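Blood group a-and b-cleaving endo-beta-galactosidase (Streptococcus pneumoniae, PDB 2YGL) cleaves blood group A and B antigens as a family 98 glycoside hydrolase, and is represented here by its tandem CBM51 modules, which probably bind carbohydrate. Local coordinates at residues T85-D90 against D104-E109; L148-G153 against D159-A164. All coordinates share one frame; numbering follows the deposited sequence.

Contact 1 and contact 2 lie side by side, their centres about 5 Å apart, in the first of the two NPCBM/NEW2 domains. They follow in series along the chain, 85-90 with 104-109 closing before 148-153 with 159-164 opens. Each joins the same two antiparallel sheets: strands 82-87 and 160-171 are neighbours in one, strands 105-110 and 145-151 in the other. The two contacts are therefore adjoining parts of one beta-sandwich interior, consistent with the galactose-binding-domain clan of this family. Between them, E109 OE1 forms a salt bridge with K149 NZ at 2.7 Å. Contact 2 ties the calcium site to this interior; the side chain of I106 in contact 1 is about 10 Å from the ion.

Contact 1 of 2, residues T85-D90 against D104-E109; sequences TYIGID and DRIEIE
Where I87 meets I106 no flat group intervenes; the flat groups that meet beside this pair are those of R105 and E107, on either side of I106 in sequence, where the carboxylate carbon of E107 lies in plane at the edge of the R105 guanidinium. R105 NE donates to E107 OE2 at 2.8 Å (158° at the hydrogen), a salt bridge that stays near the guanidinium plane but approaches E107 OE2 from above the carboxylate plane, 62° out of it. F151 adds a cation-pi contact to R105.

The ends of the two isoleucines meet head-on. I87 CD1 rests 3.9 Å from I106 CG2 and equally close to I106 CB, while I106 CD1 approaches I87 CB at 4.0 Å. I87 carries CG1 between its backbone N and carbonyl carbon (chi1 54°), and the extended end of that branch brings CD1 onto I106.

This is packing across a beta sandwich: strands 82-87 and 105-110 belong to different antiparallel sheets, and the CA atoms of I87 and I106 stay 8.0 Å apart with no hydrogen bond between the segments. The chain changes direction at G88, whose backbone N lies 4.5 Å from I106 CD1; D104 and R105 together face F151 in a classic beta bulge at the start of strand 105-110. F163 and Y116 also pack on I87, and F126 touches it from a loop.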
ATOM      1  N   THR A  85     -20.355  -1.797   3.206  1.00 21.16           N
ATOM      2  CA  THR A  85     -21.587  -2.257   2.555  1.00 20.69           C
ATOM      3  C   THR A  85     -22.833  -1.826   3.328  1.00 20.54           C
ATOM      4  O   THR A  85     -22.763  -1.538   4.526  1.00 20.44           O
ATOM      5  CB  THR A  85     -21.606  -3.806   2.370  1.00 20.74           C
ATOM      6  OG1 THR A  85     -22.649  -4.175   1.460  1.00 20.67           O
ATOM      7  CG2 THR A  85     -21.814  -4.529   3.697  1.00 20.50           C
ATOM      8  N   TYR A  86     -23.962  -1.774   2.626  1.00 20.12           N
ATOM      9  CA  TYR A  86     -25.269  -1.611   3.249  1.00 20.09           C
ATOM     10  C   TYR A  86     -25.961  -2.971   3.257  1.00 19.53           C
ATOM     11  O   TYR A  86     -25.951  -3.681   2.251  1.00 19.78           O
ATOM     12  CB  TYR A  86     -26.125  -0.609   2.470  1.00 20.44           C
ATOM     13  CG  TYR A  86     -25.600   0.811   2.480  1.00 21.84           C
ATOM     14  CD1 TYR A  86     -24.657   1.232   1.540  1.00 22.90           C
ATOM     15  CD2 TYR A  86     -26.054   1.735   3.421  1.00 23.04           C
ATOM     16  CE1 TYR A  86     -24.172   2.532   1.540  1.00 24.43           C
ATOM     17  CE2 TYR A  86     -25.574   3.047   3.430  1.00 24.57           C
ATOM     18  CZ  TYR A  86     -24.634   3.434   2.485  1.00 25.01           C
ATOM     19  OH  TYR A  86     -24.150   4.722   2.478  1.00 26.43           O
ATOM     20  N   ILE A  87     -26.555  -3.333   4.388  1.00 18.71           N
ATOM     21  CA  ILE A  87     -27.263  -4.610   4.500  1.00 18.04           C
ATOM     22  C   ILE A  87     -28.739  -4.439   4.829  1.00 17.65           C
ATOM     23  O   ILE A  87     -29.133  -3.488   5.502  1.00 17.43           O
ATOM     24  CB  ILE A  87     -26.605  -5.579   5.532  1.00 17.86           C
ATOM     25  CG1 ILE A  87     -26.443  -4.902   6.903  1.00 17.79           C
ATOM     26  CG2 ILE A  87     -25.281  -6.112   4.994  1.00 17.54           C
ATOM     27  CD1 ILE A  87     -26.181  -5.869   8.053  1.00 17.61           C
ATOM     28  N   GLY A  88     -29.538  -5.384   4.350  1.00 17.31           N
ATOM     29  CA  GLY A  88     -30.969  -5.426   4.621  1.00 16.89           C
ATOM     30  C   GLY A  88     -31.623  -6.455   3.725  1.00 16.64           C
ATOM     31  O   GLY A  88     -30.945  -7.144   2.963  1.00 16.43           O
ATOM     32  N   ILE A  89     -32.943  -6.569   3.827  1.00 16.46           N
ATOM     33  CA  ILE A  89     -33.707  -7.437   2.941  1.00 16.37           C
ATOM     34  C   ILE A  89     -34.138  -6.611   1.734  1.00 16.59           C
ATOM     35  O   ILE A  89     -34.695  -5.523   1.891  1.00 16.42           O
ATOM     36  CB  ILE A  89     -34.930  -8.059   3.656  1.00 16.28           C
ATOM     37  CG1 ILE A  89     -34.469  -8.921   4.837  1.00 16.14           C
ATOM     38  CG2 ILE A  89     -35.762  -8.893   2.676  1.00 16.27           C
ATOM     39  CD1 ILE A  89     -35.580  -9.344   5.790  1.00 15.99           C
ATOM     40  N   ASP A  90     -33.867  -7.126   0.536  1.00 16.66           N
ATOM     41  CA  ASP A  90     -34.182  -6.408  -0.698  1.00 17.00           C
ATOM     42  C   ASP A  90     -35.671  -6.087  -0.824  1.00 17.24           C
ATOM     43  O   ASP A  90     -36.526  -6.885  -0.431  1.00 17.12           O
ATOM     44  CB  ASP A  90     -33.721  -7.199  -1.921  1.00 17.10           C
ATOM     45  CG  ASP A  90     -33.645  -6.339  -3.163  1.00 17.16           C
ATOM     46  OD1 ASP A  90     -32.626  -5.639  -3.346  1.00 17.91           O
ATOM     47  OD2 ASP A  90     -34.608  -6.354  -3.951  1.00 16.86           O
ATOM     48  N   ASP A 104     -32.666 -13.499  10.938  1.00 19.78           N
ATOM     49  CA  ASP A 104     -32.229 -13.459  12.330  1.00 20.29           C
ATOM     50  C   ASP A 104     -30.975 -12.612  12.531  1.00 20.20           C
ATOM     51  O   ASP A 104     -30.913 -11.806  13.457  1.00 20.12           O
ATOM     52  CB  ASP A 104     -32.000 -14.879  12.865  1.00 20.50           C
ATOM     53  CG  ASP A 104     -33.293 -15.572  13.285  1.00 21.73           C
ATOM     54  OD1 ASP A 104     -34.394 -15.123  12.887  1.00 22.56           O
ATOM     55  OD2 ASP A 104     -33.203 -16.581  14.020  1.00 22.98           O
ATOM     56  N   ARG A 105     -29.991 -12.780  11.649  1.00 20.32           N
ATOM     57  CA  ARG A 105     -28.672 -12.189  11.847  1.00 20.54           C
ATOM     58  C   ARG A 105     -27.866 -12.100  10.550  1.00 20.51           C
ATOM     59  O   ARG A 105     -27.938 -12.986   9.699  1.00 20.39           O
ATOM     60  CB  ARG A 105     -27.900 -13.027  12.869  1.00 20.52           C
ATOM     61  CG  ARG A 105     -26.747 -12.324  13.544  1.00 21.42           C
ATOM     62  CD  ARG A 105     -26.290 -13.092  14.780  1.00 21.86           C
ATOM     63  NE  ARG A 105     -25.594 -14.341  14.471  1.00 22.02           N
ATOM     64  CZ  ARG A 105     -26.139 -15.554  14.554  1.00 22.37           C
ATOM     65  NH1 ARG A 105     -27.400 -15.708  14.934  1.00 23.09           N
ATOM     66  NH2 ARG A 105     -25.414 -16.622  14.265  1.00 22.07           N
ATOM     67  N   ILE A 106     -27.104 -11.018  10.413  1.00 20.57           N
ATOM     68  CA  ILE A 106     -26.099 -10.895   9.361  1.00 20.88           C
ATOM     69  C   ILE A 106     -24.748 -10.605  10.012  1.00 21.23           C
ATOM     70  O   ILE A 106     -24.639  -9.711  10.856  1.00 21.24           O
ATOM     71  CB  ILE A 106     -26.450  -9.788   8.325  1.00 20.78           C
ATOM     72  CG1 ILE A 106     -27.764 -10.118   7.603  1.00 20.74           C
ATOM     73  CG2 ILE A 106     -25.312  -9.618   7.306  1.00 20.98           C
ATOM     74  CD1 ILE A 106     -28.348  -8.964   6.791  1.00 20.64           C
ATOM     75  N   GLU A 107     -23.730 -11.367   9.622  1.00 21.48           N
ATOM     76  CA  GLU A 107     -22.387 -11.191  10.163  1.00 22.01           C
ATOM     77  C   GLU A 107     -21.336 -11.019   9.075  1.00 22.17           C
ATOM     78  O   GLU A 107     -21.495 -11.511   7.955  1.00 22.00           O
ATOM     79  CB  GLU A 107     -21.994 -12.380  11.043  1.00 22.10           C
ATOM     80  CG  GLU A 107     -22.759 -12.495  12.350  1.00 23.02           C
ATOM     81  CD  GLU A 107     -22.445 -13.782  13.101  1.00 24.51           C
ATOM     82  OE1 GLU A 107     -21.792 -14.682  12.525  1.00 24.77           O
ATOM     83  OE2 GLU A 107     -22.859 -13.892  14.275  1.00 25.49           O
ATOM     84  N   ILE A 108     -20.264 -10.309   9.421  1.00 22.45           N
ATOM     85  CA  ILE A 108     -19.059 -10.264   8.604  1.00 22.89           C
ATOM     86  C   ILE A 108     -17.924 -10.873   9.418  1.00 23.36           C
ATOM     87  O   ILE A 108     -17.705 -10.502  10.576  1.00 23.34           O
ATOM     88  CB  ILE A 108     -18.704  -8.826   8.137  1.00 22.81           C
ATOM     89  CG1 ILE A 108     -19.883  -8.177   7.387  1.00 22.55           C
ATOM     90  CG2 ILE A 108     -17.428  -8.823   7.281  1.00 22.61           C
ATOM     91  CD1 ILE A 108     -20.313  -8.887   6.094  1.00 21.87           C
ATOM     92  N   GLU A 109     -17.224 -11.822   8.805  1.00 23.82           N
ATOM     93  CA  GLU A 109     -16.173 -12.579   9.465  1.00 24.47           C
ATOM     94  C   GLU A 109     -14.874 -12.463   8.676  1.00 24.70           C
ATOM     95  O   GLU A 109     -14.878 -12.569   7.447  1.00 24.53           O
ATOM     96  CB  GLU A 109     -16.600 -14.045   9.576  1.00 24.67           C
ATOM     97  CG  GLU A 109     -15.668 -14.948  10.367  1.00 25.86           C
ATOM     98  CD  GLU A 109     -16.237 -16.347  10.545  1.00 27.40           C
ATOM     99  OE1 GLU A 109     -17.307 -16.485  11.174  1.00 27.88           O
ATOM    100  OE2 GLU A 109     -15.613 -17.310  10.055  1.00 28.79           O
TER

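Contact 2 of 2, residues L148-G153 against D159-A164; sequences LKSFAG and DEVVFA. With CA (calcium ion), chain C.
A calcium ion joins A152 to D159 at one end of this contact, although the two segments share no hydrogen bond. A152 O and D159 OD2 each bind the ion at 2.3 Å, together with two waters; V102 and H155 complete the site through their backbone oxygens. The D159 carboxylate binds through one oxygen: OD1 stays 3.0 Å from the calcium ion and is hydrogen-bonded elsewhere. With CG anti to the carbonyl carbon (chi1 -65°), D159 presents OD2 both to the metal and to A152 CB, which lies 3.3 Å from D159 OD2. A152 therefore meets the aspartate through its methyl as well as through their common metal.

At the far end the contact becomes apolar. L148 and F163 run alongside each other in opposite senses, and the leucine lies over one face of the ring. L148 CD2 makes a CH-pi contact 3.7 Å from the F163 ring centroid, 16° off the normal and so displaced from the ring centre. L148 CB follows over the outer part of the ring, 3.7 Å from F163 CZ, so the leucine covers the phenyl along its length. Midway, S150 CB meets both methyls of V161, with CG2 at 4.0 Å.

Strands 148-151 and 160-164 run nearly antiparallel, at 153°, but their axes come no closer than 9.1 Å because they lie in the facing sheets of a beta sandwich. I106 of strand 105-110 touches V161 and F163, and T63 of strand 60-64 packs on S150, V161 and F163. In its own sheet, strand 145-151 runs between strands 69-74 and 105-110, bonded to both through the backbone.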
ATOM      1  N   LEU A 148     -19.088 -13.211   4.112  1.00 23.29           N
ATOM      2  CA  LEU A 148     -20.402 -12.593   4.227  1.00 22.99           C
ATOM      3  C   LEU A 148     -21.409 -13.659   4.657  1.00 22.82           C
ATOM      4  O   LEU A 148     -21.712 -14.583   3.897  1.00 22.77           O
ATOM      5  CB  LEU A 148     -20.811 -11.964   2.889  1.00 22.90           C
ATOM      6  CG  LEU A 148     -20.331 -10.551   2.519  1.00 23.10           C
ATOM      7  CD1 LEU A 148     -18.825 -10.343   2.691  1.00 23.16           C
ATOM      8  CD2 LEU A 148     -20.753 -10.219   1.093  1.00 23.09           C
ATOM      9  N   LYS A 149     -21.916 -13.525   5.880  1.00 22.51           N
ATOM     10  CA  LYS A 149     -22.772 -14.543   6.488  1.00 22.48           C
ATOM     11  C   LYS A 149     -24.175 -14.013   6.766  1.00 22.19           C
ATOM     12  O   LYS A 149     -24.332 -12.911   7.289  1.00 22.17           O
ATOM     13  CB  LYS A 149     -22.151 -15.051   7.792  1.00 22.44           C
ATOM     14  CG  LYS A 149     -20.763 -15.667   7.639  1.00 23.00           C
ATOM     15  CD  LYS A 149     -20.052 -15.807   8.986  1.00 23.43           C
ATOM     16  CE  LYS A 149     -20.553 -17.003   9.785  1.00 24.25           C
ATOM     17  NZ  LYS A 149     -19.951 -17.042  11.149  1.00 24.98           N
ATOM     18  N   SER A 150     -25.189 -14.801   6.417  1.00 21.91           N
ATOM     19  CA  SER A 150     -26.577 -14.433   6.699  1.00 21.79           C
ATOM     20  C   SER A 150     -27.367 -15.599   7.283  1.00 21.78           C
ATOM     21  O   SER A 150     -27.348 -16.711   6.747  1.00 21.71           O
ATOM     22  CB  SER A 150     -27.273 -13.850   5.462  1.00 21.62           C
ATOM     23  OG  SER A 150     -27.179 -14.718   4.352  1.00 21.67           O
ATOM     24  N   PHE A 151     -28.056 -15.327   8.389  1.00 21.76           N
ATOM     25  CA  PHE A 151     -28.774 -16.353   9.142  1.00 21.72           C
ATOM     26  C   PHE A 151     -30.289 -16.228   8.952  1.00 21.68           C
ATOM     27  O   PHE A 151     -30.896 -15.227   9.342  1.00 21.46           O
ATOM     28  CB  PHE A 151     -28.390 -16.295  10.628  1.00 21.70           C
ATOM     29  CG  PHE A 151     -26.965 -16.713  10.909  1.00 21.78           C
ATOM     30  CD1 PHE A 151     -25.917 -15.799  10.807  1.00 22.01           C
ATOM     31  CD2 PHE A 151     -26.671 -18.024  11.282  1.00 22.19           C
ATOM     32  CE1 PHE A 151     -24.598 -16.182  11.066  1.00 21.68           C
ATOM     33  CE2 PHE A 151     -25.355 -18.418  11.546  1.00 21.77           C
ATOM     34  CZ  PHE A 151     -24.317 -17.493  11.435  1.00 21.68           C
ATOM     35  N   ALA A 152     -30.880 -17.257   8.347  1.00 21.78           N
ATOM     36  CA  ALA A 152     -32.294 -17.258   7.961  1.00 21.91           C
ATOM     37  C   ALA A 152     -33.258 -17.460   9.123  1.00 22.07           C
ATOM     38  O   ALA A 152     -34.401 -17.009   9.065  1.00 21.92           O
ATOM     39  CB  ALA A 152     -32.548 -18.313   6.889  1.00 21.86           C
ATOM     40  N   GLY A 153     -32.808 -18.151  10.166  1.00 22.33           N
ATOM     41  CA  GLY A 153     -33.682 -18.484  11.286  1.00 22.87           C
ATOM     42  C   GLY A 153     -34.588 -19.656  10.966  1.00 23.19           C
ATOM     43  O   GLY A 153     -34.144 -20.643  10.375  1.00 23.12           O
ATOM     44  N   ASP A 159     -36.172 -14.420   2.361  1.00 18.56           N
ATOM     45  CA  ASP A 159     -34.949 -13.865   2.951  1.00 18.33           C
ATOM     46  C   ASP A 159     -33.947 -13.389   1.901  1.00 18.00           C
ATOM     47  O   ASP A 159     -32.836 -13.916   1.795  1.00 17.70           O
ATOM     48  CB  ASP A 159     -34.296 -14.875   3.894  1.00 18.39           C
ATOM     49  CG  ASP A 159     -35.148 -15.176   5.110  1.00 18.95           C
ATOM     50  OD1 ASP A 159     -36.165 -14.483   5.346  1.00 18.40           O
ATOM     51  OD2 ASP A 159     -34.790 -16.117   5.844  1.00 19.85           O
ATOM     52  N   GLU A 160     -34.352 -12.373   1.143  1.00 17.81           N
ATOM     53  CA  GLU A 160     -33.534 -11.804   0.083  1.00 17.60           C
ATOM     54  C   GLU A 160     -32.519 -10.831   0.676  1.00 17.45           C
ATOM     55  O   GLU A 160     -32.701  -9.611   0.608  1.00 17.52           O
ATOM     56  CB  GLU A 160     -34.422 -11.090  -0.948  1.00 17.85           C
ATOM     57  CG  GLU A 160     -35.451 -11.985  -1.635  1.00 17.96           C
ATOM     58  CD  GLU A 160     -34.846 -12.861  -2.712  1.00 18.78           C
ATOM     59  OE1 GLU A 160     -34.064 -12.347  -3.541  1.00 19.46           O
ATOM     60  OE2 GLU A 160     -35.162 -14.068  -2.733  1.00 19.47           O
ATOM     61  N   VAL A 161     -31.461 -11.378   1.274  1.00 16.97           N
ATOM     62  CA  VAL A 161     -30.403 -10.562   1.864  1.00 16.59           C
ATOM     63  C   VAL A 161     -29.533  -9.975   0.763  1.00 16.53           C
ATOM     64  O   VAL A 161     -29.039 -10.698  -0.108  1.00 16.33           O
ATOM     65  CB  VAL A 161     -29.532 -11.359   2.879  1.00 16.63           C
ATOM     66  CG1 VAL A 161     -28.268 -10.584   3.256  1.00 16.32           C
ATOM     67  CG2 VAL A 161     -30.333 -11.686   4.129  1.00 16.28           C
ATOM     68  N   VAL A 162     -29.368  -8.656   0.800  1.00 16.44           N
ATOM     69  CA  VAL A 162     -28.454  -7.981  -0.109  1.00 16.46           C
ATOM     70  C   VAL A 162     -27.343  -7.265   0.640  1.00 16.60           C
ATOM     71  O   VAL A 162     -27.574  -6.610   1.665  1.00 16.39           O
ATOM     72  CB  VAL A 162     -29.167  -6.992  -1.071  1.00 16.36           C
ATOM     73  CG1 VAL A 162     -29.916  -7.748  -2.160  1.00 16.31           C
ATOM     74  CG2 VAL A 162     -30.089  -6.040  -0.316  1.00 16.28           C
ATOM     75  N   PHE A 163     -26.132  -7.424   0.123  1.00 16.71           N
ATOM     76  CA  PHE A 163     -24.986  -6.658   0.568  1.00 17.05           C
ATOM     77  C   PHE A 163     -24.800  -5.556  -0.474  1.00 17.34           C
ATOM     78  O   PHE A 163     -23.985  -5.677  -1.391  1.00 17.14           O
ATOM     79  CB  PHE A 163     -23.751  -7.566   0.697  1.00 17.06           C
ATOM     80  CG  PHE A 163     -23.934  -8.714   1.668  1.00 17.08           C
ATOM     81  CD1 PHE A 163     -24.543  -9.903   1.263  1.00 16.58           C
ATOM     82  CD2 PHE A 163     -23.499  -8.605   2.988  1.00 17.14           C
ATOM     83  CE1 PHE A 163     -24.718 -10.964   2.162  1.00 16.67           C
ATOM     84  CE2 PHE A 163     -23.667  -9.661   3.892  1.00 17.04           C
ATOM     85  CZ  PHE A 163     -24.279 -10.841   3.476  1.00 16.70           C
ATOM     86  N   ALA A 164     -25.597  -4.499  -0.336  1.00 17.74           N
ATOM     87  CA  ALA A 164     -25.642  -3.403  -1.304  1.00 18.48           C
ATOM     88  C   ALA A 164     -24.377  -2.557  -1.260  1.00 18.90           C
ATOM     89  O   ALA A 164     -23.912  -2.182  -0.179  1.00 18.96           O
ATOM     90  CB  ALA A 164     -26.872  -2.531  -1.069  1.00 18.29           C
TER
HETATM   91 CA    CA C1413     -36.129 -16.379   7.709  1.00 26.43          CA
HETATM   92  O   HOH W   1     -37.420 -17.103   9.418  1.00 23.55           O
HETATM   93  O   HOH W   2     -38.215 -16.229   6.549  1.00 14.59           O